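MHC class I protein (Ginglymostoma cirratum, PDB 6LUP) probably presents short peptides at the cell surface for recognition by T cells, as classical MHC class I molecules of other vertebrates do. Local coordinates at residues E99-D102 with N107-F110. Numbering follows the deposited sequence.
Sequences ELRD and NTGF
Glu99 and Thr108 face each other as an antiparallel hydrogen-bonded pair, and their backbones make the tight part of the contact. Glu99 N donates a hydrogen bond to Thr108 O at 2.9 Å, and Thr108 N returns a longer one of 3.3 Å to Glu99 O. The two side chains rise from the same face of the sheet, side by side, with Thr108 OG1 3.4 Å from Glu99 CB. A beta-branched threonine suits such an extended strand.

The pair sits at the end of the hairpin where a loop joins strands 91-100 and 108-115, in the eight-stranded antiparallel floor of the MHC class I peptide-binding platform. Leu100 turns to the other face, where helix 148-172 packs over the sheet; its apolar side chain rests on Ile163 and Leu166, and CD1 also meets the Asn107 amide group.

On the Glu99 and Thr108 face the residues are partly exposed, and beyond the pair little more than one Thr108 methyl reaches across to Arg101. Opposite charges two residues apart suit this place: with Glu99 CG anti to the backbone N (chi1 178°), the extended chain brings OE1 into a salt bridge with Arg101. Arg101 NE and NH1, along one edge of the guanidinium, both donate to Glu99 OE1, at 2.9 Å from NE. Thr108 CG2 lies over one face of the Arg101 guanidinium, off-centre and 3.6 Å from Arg101 NH1.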
# COMPACT_ATOMS: atom_id res chain seq x y z
N GLU A 99 -3.64 1.90 16.64
CA GLU A 99 -4.96 2.31 16.19
C GLU A 99 -5.73 2.99 17.32
O GLU A 99 -5.81 2.47 18.43
CB GLU A 99 -5.74 1.11 15.65
CG GLU A 99 -7.15 1.45 15.20
CD GLU A 99 -7.85 0.28 14.55
OE1 GLU A 99 -8.26 -0.65 15.28
OE2 GLU A 99 -7.98 0.29 13.31
N LEU A 100 -6.30 4.15 17.00
CA LEU A 100 -7.11 4.92 17.94
C LEU A 100 -8.59 4.72 17.66
O LEU A 100 -9.05 4.85 16.53
CB LEU A 100 -6.75 6.41 17.82
CG LEU A 100 -7.48 7.44 18.67
CD1 LEU A 100 -7.01 7.39 20.12
CD2 LEU A 100 -7.26 8.82 18.08
N ARG A 101 -9.34 4.40 18.72
CA ARG A 101 -10.76 4.12 18.61
C ARG A 101 -11.60 5.02 19.51
O ARG A 101 -11.32 5.16 20.71
CB ARG A 101 -11.04 2.65 18.95
CG ARG A 101 -10.33 1.66 18.04
CD ARG A 101 -10.86 0.25 18.27
NE ARG A 101 -10.10 -0.74 17.50
CZ ARG A 101 -10.15 -2.06 17.70
NH1 ARG A 101 -9.43 -2.87 16.95
NH2 ARG A 101 -10.92 -2.56 18.66
N ASP A 102 -12.63 5.64 18.93
CA ASP A 102 -13.62 6.41 19.69
C ASP A 102 -14.90 5.60 19.89
O ASP A 102 -15.56 5.72 20.93
CB ASP A 102 -13.91 7.77 19.03
CG ASP A 102 -14.15 7.68 17.53
OD1 ASP A 102 -14.54 6.60 17.02
OD2 ASP A 102 -13.94 8.70 16.83
N ASN A 107 -7.66 0.84 22.65
CA ASN A 107 -6.61 1.12 21.67
C ASN A 107 -5.73 -0.09 21.41
O ASN A 107 -5.44 -0.86 22.32
CB ASN A 107 -5.74 2.29 22.13
CG ASN A 107 -6.40 3.63 21.92
OD1 ASN A 107 -5.91 4.65 22.40
ND2 ASN A 107 -7.53 3.64 21.22
N THR A 108 -5.32 -0.26 20.15
CA THR A 108 -4.50 -1.41 19.77
C THR A 108 -3.14 -0.98 19.23
O THR A 108 -2.93 0.18 18.89
CB THR A 108 -5.22 -2.32 18.75
OG1 THR A 108 -5.29 -1.68 17.47
CG2 THR A 108 -6.62 -2.69 19.23
N GLY A 109 -2.23 -1.94 19.16
CA GLY A 109 -0.88 -1.70 18.67
C GLY A 109 -0.26 -3.00 18.25
O GLY A 109 -0.69 -4.07 18.68
N PHE A 110 0.77 -2.92 17.40
CA PHE A 110 1.42 -4.10 16.86
C PHE A 110 2.84 -3.79 16.43
O PHE A 110 3.15 -2.67 16.03
CB PHE A 110 0.63 -4.66 15.66
CG PHE A 110 0.63 -3.75 14.46
CD1 PHE A 110 -0.34 -2.76 14.31
CD2 PHE A 110 1.60 -3.89 13.46
CE1 PHE A 110 -0.34 -1.93 13.20
CE2 PHE A 110 1.60 -3.05 12.35
CZ PHE A 110 0.63 -2.07 12.22